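Local coordinates for protein alpha-ketoglutarate-dependent non-heme iron oxygenase EasH (Aspergillus japonicus, PDB 5M0T) that probably acts as an iron(II)- and 2-oxoglutarate-dependent oxidase in the fungal biosynthesis of the ergot alkaloid cycloclavine, at residues A[78-88]-A[238-247]; A[106-114]-A[257-267]. All coordinates share one frame; numbering follows the deposited sequence.

Contact 1. Residues A[78-88]-A[238-247]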
loop_
_atom_site.group_PDB
_atom_site.type_symbol
_atom_site.label_atom_id
_atom_site.label_comp_id
_atom_site.label_asym_id
_atom_site.label_seq_id
_atom_site.Cartn_x
_atom_site.Cartn_y
_atom_site.Cartn_z
ATOM N N SER A 78 -16.739 1.457 -10.037
ATOM C CA SER A 78 -15.405 1.833 -9.596
ATOM C C SER A 78 -14.365 1.449 -10.666
ATOM O O SER A 78 -14.733 1.123 -11.773
ATOM C CB SER A 78 -15.136 1.198 -8.239
ATOM O OG SER A 78 -16.085 1.668 -7.303
ATOM N N SER A 79 -13.076 1.522 -10.353
ATOM C CA SER A 79 -12.013 1.349 -11.361
ATOM C C SER A 79 -12.318 2.180 -12.637
ATOM O O SER A 79 -12.366 1.656 -13.765
ATOM C CB SER A 79 -11.822 -0.145 -11.666
ATOM O OG SER A 79 -11.573 -0.878 -10.472
ATOM N N LEU A 80 -12.546 3.476 -12.412
ATOM C CA LEU A 80 -12.977 4.433 -13.438
ATOM C C LEU A 80 -11.881 4.870 -14.425
ATOM O O LEU A 80 -12.206 5.447 -15.455
ATOM C CB LEU A 80 -13.580 5.684 -12.794
ATOM C CG LEU A 80 -14.814 5.511 -11.902
ATOM C CD1 LEU A 80 -15.204 6.822 -11.235
ATOM C CD2 LEU A 80 -15.979 4.968 -12.705
ATOM N N PRO A 81 -10.593 4.608 -14.128
ATOM C CA PRO A 81 -9.627 4.716 -15.226
ATOM C C PRO A 81 -9.930 3.797 -16.416
ATOM O O PRO A 81 -9.581 4.129 -17.562
ATOM C CB PRO A 81 -8.314 4.315 -14.565
ATOM C CG PRO A 81 -8.461 4.781 -13.166
ATOM C CD PRO A 81 -9.906 4.517 -12.825
ATOM N N LEU A 82 -10.581 2.665 -16.153
ATOM C CA LEU A 82 -10.922 1.701 -17.206
ATOM C C LEU A 82 -12.067 2.177 -18.104
ATOM O O LEU A 82 -12.162 1.744 -19.246
ATOM C CB LEU A 82 -11.288 0.338 -16.589
ATOM C CG LEU A 82 -10.546 -0.861 -17.192
ATOM C CD1 LEU A 82 -10.936 -2.102 -16.400
ATOM C CD2 LEU A 82 -10.795 -1.055 -18.691
ATOM N N PHE A 83 -12.913 3.078 -17.597
ATOM C CA PHE A 83 -14.167 3.463 -18.258
ATOM C C PHE A 83 -14.253 4.918 -18.739
ATOM O O PHE A 83 -15.153 5.237 -19.517
ATOM C CB PHE A 83 -15.346 3.166 -17.331
ATOM C CG PHE A 83 -15.354 1.754 -16.794
ATOM C CD1 PHE A 83 -15.673 0.679 -17.619
ATOM C CD2 PHE A 83 -15.031 1.490 -15.461
ATOM C CE1 PHE A 83 -15.683 -0.624 -17.142
ATOM C CE2 PHE A 83 -15.034 0.181 -14.975
ATOM C CZ PHE A 83 -15.371 -0.874 -15.816
ATOM N N SER A 84 -13.324 5.786 -18.317
ATOM C CA SER A 84 -13.430 7.232 -18.570
ATOM C C SER A 84 -12.115 7.898 -18.997
ATOM O O SER A 84 -11.167 8.001 -18.215
ATOM C CB SER A 84 -13.963 7.940 -17.328
ATOM O OG SER A 84 -14.139 9.322 -17.572
ATOM N N LYS A 85 -12.090 8.363 -20.244
ATOM C CA LYS A 85 -10.986 9.144 -20.795
ATOM C C LYS A 85 -10.827 10.459 -20.045
ATOM O O LYS A 85 -9.700 10.877 -19.752
ATOM C CB LYS A 85 -11.209 9.407 -22.296
ATOM C CG LYS A 85 -9.988 9.936 -23.051
ATOM C CD LYS A 85 -10.272 10.001 -24.545
ATOM C CE LYS A 85 -9.247 10.855 -25.277
ATOM N NZ LYS A 85 -7.844 10.502 -24.923
ATOM N N LEU A 86 -11.952 11.091 -19.722
ATOM C CA LEU A 86 -11.955 12.324 -18.950
ATOM C C LEU A 86 -11.323 12.127 -17.556
ATOM O O LEU A 86 -10.637 13.024 -17.053
ATOM C CB LEU A 86 -13.384 12.875 -18.846
ATOM C CG LEU A 86 -13.571 14.267 -18.211
ATOM C CD1 LEU A 86 -14.730 15.013 -18.885
ATOM C CD2 LEU A 86 -13.759 14.210 -16.686
ATOM N N PHE A 87 -11.534 10.963 -16.945
ATOM C CA PHE A 87 -10.887 10.639 -15.672
ATOM C C PHE A 87 -9.365 10.534 -15.863
ATOM O O PHE A 87 -8.587 11.198 -15.184
ATOM C CB PHE A 87 -11.443 9.324 -15.108
ATOM C CG PHE A 87 -11.019 9.040 -13.717
ATOM C CD1 PHE A 87 -9.792 8.438 -13.456
ATOM C CD2 PHE A 87 -11.854 9.352 -12.660
ATOM C CE1 PHE A 87 -9.390 8.193 -12.156
ATOM C CE2 PHE A 87 -11.465 9.095 -11.363
ATOM C CZ PHE A 87 -10.230 8.520 -11.102
ATOM N N ARG A 88 -8.968 9.676 -16.796
ATOM C CA ARG A 88 -7.565 9.441 -17.106
ATOM C C ARG A 88 -6.773 10.711 -17.443
ATOM O O ARG A 88 -5.683 10.878 -16.938
ATOM C CB ARG A 88 -7.446 8.453 -18.267
ATOM C CG ARG A 88 -7.797 7.020 -17.900
ATOM C CD ARG A 88 -7.331 6.058 -18.983
ATOM N NE ARG A 88 -7.919 6.341 -20.295
ATOM C CZ ARG A 88 -9.150 6.015 -20.687
ATOM N NH1 ARG A 88 -10.002 5.396 -19.869
ATOM N NH2 ARG A 88 -9.535 6.335 -21.916
ATOM N N GLU A 238 -8.276 0.005 -5.019
ATOM C CA GLU A 238 -8.403 -0.460 -6.402
ATOM C C GLU A 238 -7.068 -0.884 -6.985
ATOM O O GLU A 238 -6.115 -0.106 -6.972
ATOM C CB GLU A 238 -8.997 0.636 -7.265
ATOM C CG GLU A 238 -10.453 0.929 -6.929
ATOM C CD GLU A 238 -11.002 2.115 -7.687
ATOM O OE1 GLU A 238 -10.315 2.634 -8.608
ATOM O OE2 GLU A 238 -12.126 2.551 -7.344
ATOM N N ALA A 239 -7.013 -2.112 -7.502
ATOM C CA ALA A 239 -5.773 -2.709 -7.996
ATOM C C ALA A 239 -5.381 -2.165 -9.356
ATOM O O ALA A 239 -6.197 -2.106 -10.263
ATOM C CB ALA A 239 -5.897 -4.226 -8.069
ATOM N N SER A 240 -4.119 -1.786 -9.486
ATOM C CA SER A 240 -3.583 -1.259 -10.743
ATOM C C SER A 240 -3.315 -2.354 -11.782
ATOM O O SER A 240 -3.254 -2.059 -12.976
ATOM C CB SER A 240 -2.312 -0.455 -10.476
ATOM O OG SER A 240 -1.332 -1.255 -9.851
ATOM N N VAL A 241 -3.181 -3.609 -11.340
ATOM C CA VAL A 241 -3.074 -4.751 -12.266
ATOM C C VAL A 241 -4.331 -5.021 -13.105
ATOM O O VAL A 241 -4.250 -5.785 -14.047
ATOM C CB VAL A 241 -2.699 -6.082 -11.568
ATOM C CG1 VAL A 241 -1.363 -5.967 -10.861
ATOM C CG2 VAL A 241 -3.797 -6.552 -10.615
ATOM N N ALA A 242 -5.474 -4.428 -12.766
ATOM C CA ALA A 242 -6.678 -4.511 -13.609
ATOM C C ALA A 242 -6.579 -3.701 -14.910
ATOM O O ALA A 242 -7.303 -3.980 -15.862
ATOM C CB ALA A 242 -7.906 -4.077 -12.822
ATOM N N LEU A 243 -5.694 -2.704 -14.945
ATOM C CA LEU A 243 -5.535 -1.855 -16.124
ATOM C C LEU A 243 -4.662 -2.549 -17.154
ATOM O O LEU A 243 -3.579 -3.026 -16.810
ATOM C CB LEU A 243 -4.923 -0.497 -15.734
ATOM C CG LEU A 243 -5.644 0.276 -14.622
ATOM C CD1 LEU A 243 -4.926 1.563 -14.285
ATOM C CD2 LEU A 243 -7.092 0.549 -15.018
ATOM N N PRO A 244 -5.138 -2.642 -18.414
ATOM C CA PRO A 244 -4.228 -3.129 -19.451
ATOM C C PRO A 244 -3.117 -2.107 -19.733
ATOM O O PRO A 244 -3.343 -0.901 -19.667
ATOM C CB PRO A 244 -5.135 -3.328 -20.680
ATOM C CG PRO A 244 -6.350 -2.509 -20.426
ATOM C CD PRO A 244 -6.501 -2.396 -18.939
ATOM N N ARG A 245 -1.927 -2.608 -20.037
ATOM C CA ARG A 245 -0.791 -1.752 -20.369
ATOM C C ARG A 245 -1.105 -0.773 -21.511
ATOM O O ARG A 245 -0.798 0.416 -21.399
ATOM C CB ARG A 245 0.425 -2.610 -20.713
ATOM C CG ARG A 245 1.657 -1.798 -21.049
ATOM C CD ARG A 245 2.927 -2.516 -20.682
ATOM N NE ARG A 245 4.064 -1.736 -21.140
ATOM C CZ ARG A 245 5.337 -2.010 -20.884
ATOM N NH1 ARG A 245 5.690 -3.058 -20.142
ATOM N NH2 ARG A 245 6.269 -1.210 -21.374
ATOM N N GLU A 246 -1.733 -1.274 -22.578
ATOM C CA GLU A 246 -2.137 -0.455 -23.740
ATOM C C GLU A 246 -2.881 0.831 -23.342
ATOM O O GLU A 246 -2.600 1.903 -23.874
ATOM C CB GLU A 246 -2.955 -1.312 -24.731
ATOM C CG GLU A 246 -3.903 -0.607 -25.715
ATOM C CD GLU A 246 -5.387 -0.702 -25.320
ATOM O OE1 GLU A 246 -6.223 -0.936 -26.219
ATOM O OE2 GLU A 246 -5.733 -0.556 -24.122
ATOM N N LEU A 247 -3.808 0.721 -22.394
ATOM C CA LEU A 247 -4.580 1.881 -21.909
ATOM C C LEU A 247 -3.720 2.837 -21.055
ATOM O O LEU A 247 -3.800 4.052 -21.207
ATOM C CB LEU A 247 -5.807 1.411 -21.120
ATOM C CG LEU A 247 -6.919 2.410 -20.820
ATOM C CD1 LEU A 247 -7.554 2.934 -22.107
ATOM C CD2 LEU A 247 -7.988 1.794 -19.900
HETATM O O HOH W 1 -11.726 4.354 -9.921
#

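Contact 2. Residues A[106-114]-A[257-267]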
loop_
_atom_site.group_PDB
_atom_site.type_symbol
_atom_site.label_atom_id
_atom_site.label_comp_id
_atom_site.label_asym_id
_atom_site.label_seq_id
_atom_site.Cartn_x
_atom_site.Cartn_y
_atom_site.Cartn_z
ATOM N N GLY A 106 2.433 15.717 1.530
ATOM C CA GLY A 106 3.855 16.017 1.507
ATOM C C GLY A 106 4.562 15.946 2.849
ATOM O O GLY A 106 5.657 15.387 2.928
ATOM N N PRO A 107 3.971 16.523 3.912
ATOM C CA PRO A 107 4.703 16.570 5.197
ATOM C C PRO A 107 5.022 15.207 5.848
ATOM O O PRO A 107 6.175 14.968 6.202
ATOM C CB PRO A 107 3.788 17.406 6.092
ATOM C CG PRO A 107 3.065 18.289 5.133
ATOM C CD PRO A 107 2.820 17.437 3.921
ATOM N N GLU A 108 4.028 14.333 5.979
ATOM C CA GLU A 108 4.204 13.060 6.664
ATOM C C GLU A 108 4.475 11.886 5.723
ATOM O O GLU A 108 5.156 10.946 6.124
ATOM C CB GLU A 108 2.993 12.748 7.553
ATOM C CG GLU A 108 2.758 13.752 8.687
ATOM C CD GLU A 108 1.336 13.712 9.260
ATOM O OE1 GLU A 108 0.331 13.834 8.487
ATOM O OE2 GLU A 108 1.234 13.592 10.506
ATOM N N SER A 109 3.976 11.933 4.485
ATOM C CA SER A 109 4.120 10.794 3.546
ATOM C C SER A 109 5.032 10.981 2.331
ATOM O O SER A 109 5.664 10.012 1.915
ATOM C CB SER A 109 2.750 10.365 3.052
ATOM O OG SER A 109 1.953 10.011 4.160
ATOM N N GLY A 110 5.099 12.195 1.773
ATOM C CA GLY A 110 5.746 12.446 0.468
ATOM C C GLY A 110 4.709 12.294 -0.634
ATOM O O GLY A 110 3.752 13.059 -0.696
ATOM N N ASP A 111 4.861 11.272 -1.472
ATOM C CA ASP A 111 3.947 11.051 -2.604
ATOM C C ASP A 111 2.576 10.456 -2.209
ATOM O O ASP A 111 2.360 10.017 -1.081
ATOM C CB ASP A 111 4.620 10.181 -3.682
ATOM C CG ASP A 111 5.709 10.917 -4.459
ATOM O OD1 ASP A 111 5.891 12.142 -4.291
ATOM O OD2 ASP A 111 6.398 10.246 -5.255
ATOM N N TYR A 112 1.676 10.468 -3.187
ATOM C CA TYR A 112 0.296 10.062 -3.041
ATOM C C TYR A 112 -0.142 9.438 -4.355
ATOM O O TYR A 112 0.546 9.571 -5.375
ATOM C CB TYR A 112 -0.598 11.268 -2.734
ATOM C CG TYR A 112 -0.391 12.394 -3.720
ATOM C CD1 TYR A 112 0.657 13.303 -3.553
ATOM C CD2 TYR A 112 -1.188 12.514 -4.851
ATOM C CE1 TYR A 112 0.884 14.306 -4.466
ATOM C CE2 TYR A 112 -0.971 13.529 -5.766
ATOM C CZ TYR A 112 0.067 14.425 -5.569
ATOM O OH TYR A 112 0.318 15.441 -6.474
ATOM N N TRP A 113 -1.283 8.762 -4.321
ATOM C CA TRP A 113 -1.893 8.179 -5.518
ATOM C C TRP A 113 -3.368 7.828 -5.278
ATOM O O TRP A 113 -3.874 7.987 -4.170
ATOM C CB TRP A 113 -1.085 6.966 -6.014
ATOM C CG TRP A 113 -0.857 5.836 -5.033
ATOM C CD1 TRP A 113 -1.411 5.663 -3.777
ATOM C CD2 TRP A 113 -0.059 4.677 -5.271
ATOM N NE1 TRP A 113 -0.957 4.498 -3.216
ATOM C CE2 TRP A 113 -0.135 3.868 -4.115
ATOM C CE3 TRP A 113 0.705 4.235 -6.357
ATOM C CZ2 TRP A 113 0.544 2.653 -4.011
ATOM C CZ3 TRP A 113 1.382 3.031 -6.248
ATOM C CH2 TRP A 113 1.299 2.255 -5.077
ATOM N N LEU A 114 -4.056 7.372 -6.317
ATOM C CA LEU A 114 -5.470 7.041 -6.227
ATOM C C LEU A 114 -5.655 5.754 -5.432
ATOM O O LEU A 114 -4.966 4.775 -5.681
ATOM C CB LEU A 114 -6.058 6.875 -7.632
ATOM C CG LEU A 114 -7.559 6.581 -7.739
ATOM C CD1 LEU A 114 -8.390 7.801 -7.370
ATOM C CD2 LEU A 114 -7.886 6.103 -9.147
ATOM N N LYS A 257 1.265 7.605 -12.709
ATOM C CA LYS A 257 1.689 7.490 -11.330
ATOM C C LYS A 257 0.513 7.410 -10.353
ATOM O O LYS A 257 0.601 6.691 -9.365
ATOM C CB LYS A 257 2.578 8.667 -10.969
ATOM C CG LYS A 257 3.250 8.589 -9.612
ATOM C CD LYS A 257 4.220 9.757 -9.465
ATOM C CE LYS A 257 4.772 9.830 -8.055
ATOM N NZ LYS A 257 5.550 11.081 -7.819
ATOM N N MET A 258 -0.560 8.150 -10.632
ATOM C CA MET A 258 -1.760 8.131 -9.795
ATOM C C MET A 258 -2.461 6.767 -9.821
ATOM O O MET A 258 -2.935 6.305 -8.796
ATOM C CB MET A 258 -2.773 9.201 -10.239
ATOM C CG MET A 258 -2.323 10.650 -10.111
ATOM S SD MET A 258 -1.740 11.048 -8.470
ATOM C CE MET A 258 0.035 10.821 -8.659
ATOM N N VAL A 259 -2.513 6.139 -10.991
ATOM C CA VAL A 259 -3.204 4.869 -11.159
ATOM C C VAL A 259 -2.330 3.625 -10.920
ATOM O O VAL A 259 -2.712 2.525 -11.309
ATOM C CB VAL A 259 -3.928 4.798 -12.531
ATOM C CG1 VAL A 259 -4.861 5.993 -12.711
ATOM C CG2 VAL A 259 -2.959 4.695 -13.700
ATOM N N GLY A 260 -1.159 3.787 -10.308
ATOM C CA GLY A 260 -0.376 2.656 -9.814
ATOM C C GLY A 260 0.537 1.971 -10.813
ATOM O O GLY A 260 0.820 0.781 -10.665
ATOM N N TRP A 261 1.021 2.700 -11.820
ATOM C CA TRP A 261 1.998 2.157 -12.772
ATOM C C TRP A 261 3.381 2.850 -12.761
ATOM O O TRP A 261 4.211 2.584 -13.645
ATOM C CB TRP A 261 1.397 2.159 -14.175
ATOM C CG TRP A 261 0.520 0.984 -14.424
ATOM C CD1 TRP A 261 -0.744 0.794 -13.962
ATOM C CD2 TRP A 261 0.849 -0.175 -15.184
ATOM N NE1 TRP A 261 -1.229 -0.406 -14.394
ATOM C CE2 TRP A 261 -0.275 -1.031 -15.144
ATOM C CE3 TRP A 261 1.984 -0.574 -15.898
ATOM C CZ2 TRP A 261 -0.306 -2.266 -15.786
ATOM C CZ3 TRP A 261 1.953 -1.815 -16.548
ATOM C CH2 TRP A 261 0.809 -2.647 -16.482
ATOM N N ARG A 262 3.655 3.699 -11.768
ATOM C CA ARG A 262 5.004 4.247 -11.587
ATOM C C ARG A 262 5.438 4.190 -10.137
ATOM O O ARG A 262 4.630 4.006 -9.224
ATOM C CB ARG A 262 5.102 5.695 -12.097
ATOM C CG ARG A 262 5.324 5.812 -13.591
ATOM C CD ARG A 262 4.995 7.190 -14.138
ATOM N NE ARG A 262 5.017 7.198 -15.598
ATOM C CZ ARG A 262 6.110 7.306 -16.356
ATOM N NH1 ARG A 262 7.336 7.410 -15.836
ATOM N NH2 ARG A 262 5.974 7.292 -17.666
ATOM N N THR A 263 6.744 4.368 -9.953
ATOM C CA THR A 263 7.362 4.365 -8.649
ATOM C C THR A 263 6.962 5.635 -7.907
ATOM O O THR A 263 6.855 6.707 -8.496
ATOM C CB THR A 263 8.884 4.226 -8.800
ATOM O OG1 THR A 263 9.178 2.915 -9.305
ATOM C CG2 THR A 263 9.645 4.481 -7.481
ATOM N N VAL A 264 6.721 5.480 -6.606
ATOM C CA VAL A 264 6.285 6.564 -5.722
ATOM C C VAL A 264 7.282 6.630 -4.575
ATOM O O VAL A 264 7.842 5.614 -4.190
ATOM C CB VAL A 264 4.844 6.371 -5.197
ATOM C CG1 VAL A 264 3.834 6.618 -6.297
ATOM C CG2 VAL A 264 4.629 4.981 -4.592
ATOM N N SER A 265 7.533 7.834 -4.070
ATOM C CA SER A 265 8.502 8.045 -2.988
ATOM C C SER A 265 7.790 8.236 -1.649
ATOM O O SER A 265 7.001 9.165 -1.485
ATOM C CB SER A 265 9.394 9.263 -3.266
ATOM O OG SER A 265 10.442 9.337 -2.289
ATOM N N ALA A 266 8.071 7.349 -0.702
ATOM C CA ALA A 266 7.527 7.442 0.651
ATOM C C ALA A 266 8.598 8.089 1.509
ATOM O O ALA A 266 9.514 7.401 1.955
ATOM C CB ALA A 266 7.180 6.055 1.175
ATOM N N LYS A 267 8.500 9.409 1.705
ATOM C CA LYS A 267 9.549 10.216 2.384
ATOM C C LYS A 267 10.968 9.797 2.002
ATOM O O LYS A 267 11.785 9.504 2.866
ATOM C CB LYS A 267 9.417 10.161 3.915
ATOM C CG LYS A 267 8.163 10.787 4.513
ATOM C CD LYS A 267 7.945 12.270 4.209
ATOM C CE LYS A 267 8.956 13.209 4.848
ATOM N NZ LYS A 267 8.499 14.607 4.592
HETATM O O HOH W 2 -3.212 3.773 -7.669
#

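Contact 1. Residues A[78-88]-A[238-247]
Beside the seven-stranded sheet of the cupin-type core, the turn that follows strand 75-77, the last strand of the sheet within this chain, meets the loop leading into helix 245-248, E238 joining S79 at one end and L247 lying on R88 at the other. The carboxylate of E238 reaches the turn on a chain extended beyond CG: S79 N gives OE2 a weak, long but nearly straight hydrogen bond of 3.3 Å (168°), while OE1 takes a bond of 2.6 Å from a water that in turn accepts from L80 N. T116 OG1 and S117 N of strand 112-122 also bond to OE2, so a glutamate suits this buried place, where several polar groups converge. Apolar packing follows. P81 CB lies 4.0 Å from L243 CD2, and L82 CD2 comes within 4.2 Å of L247 CD2. The forked end of L247 serves two neighbours: with CG anti to its own N (chi1 -165°), CD1 sits over the centre of one guanidinium face, 3.7 Å from R88 CZ, and K85 CA lies against the opposite face, toward its rim. Arginine pairs that flat face with in-plane N-H groups, and R88 NH1 donates to P81 O at 2.7 Å, helping fix the group's rotation. S79-L82 is a type I beta turn, and S84 OG, accepting from F87 N, makes a serine N-cap for helix 85-91.

Contact 2. Residues A[106-114]-A[257-267]
D111 OD2 is shared by a lysine ammonium and a backbone N-H of the 257-267 segment: K257 NZ forms a salt bridge with it at 2.8 Å, and S265 N donates to it at 2.9 Å, nearly straight (170°) but from above the carboxylate plane. K257 spans the distance on a fully extended chain.

Backbone bonds run alongside. D111 N donates to S265 O at 3.0 Å and K267 N to S109 O at 2.9 Å, flanking the single bridge between G110 and A266; G110 has a positive phi (90°), which glycine readily takes, and lies close against the S265 carbonyl. L114 N bonds to M258 O at 2.9 Å, and a water donates to both M258 O and L114 O. K267, bent at chi2 and chi3, curls its NZ back to P107 O at 2.9 Å, with a weak second bond to G106 O.

Aromatic and apolar contacts complete the interface. M258 SD lies 3.7 Å from Y112 CE2, an oblique Met-aromatic contact, while the OH of Y112 bonds to H98. The W113 indole receives V264 CG2 over one face; the polar K257 O lies at its edge.

The K257 ammonium and S265 N-H probably favour the ionised form of D111.

How the contacts relate
Contact 1 is the more buried, contact 2 only partly so, with exposed residues at its K267 end. Both tie the chain beyond strand 222-231 to the sheet, contact 1 by the turn after strand 75-77, contact 2 by the start of strand 112-122; helices 245-248 and 253-258, one in each, follow each other in the chain. Their chemistry differs accordingly, with a carboxylate among backbone donors and leucine packing in the first, against a single beta bridge flanked by backbone bonds, a salt bridge and aromatic packing in the second. The centres lie about 17 Å apart, yet the contacts meet directly, where S240 O probably accepts from W261 NE1 (3.0 Å). Each also touches the second subunit.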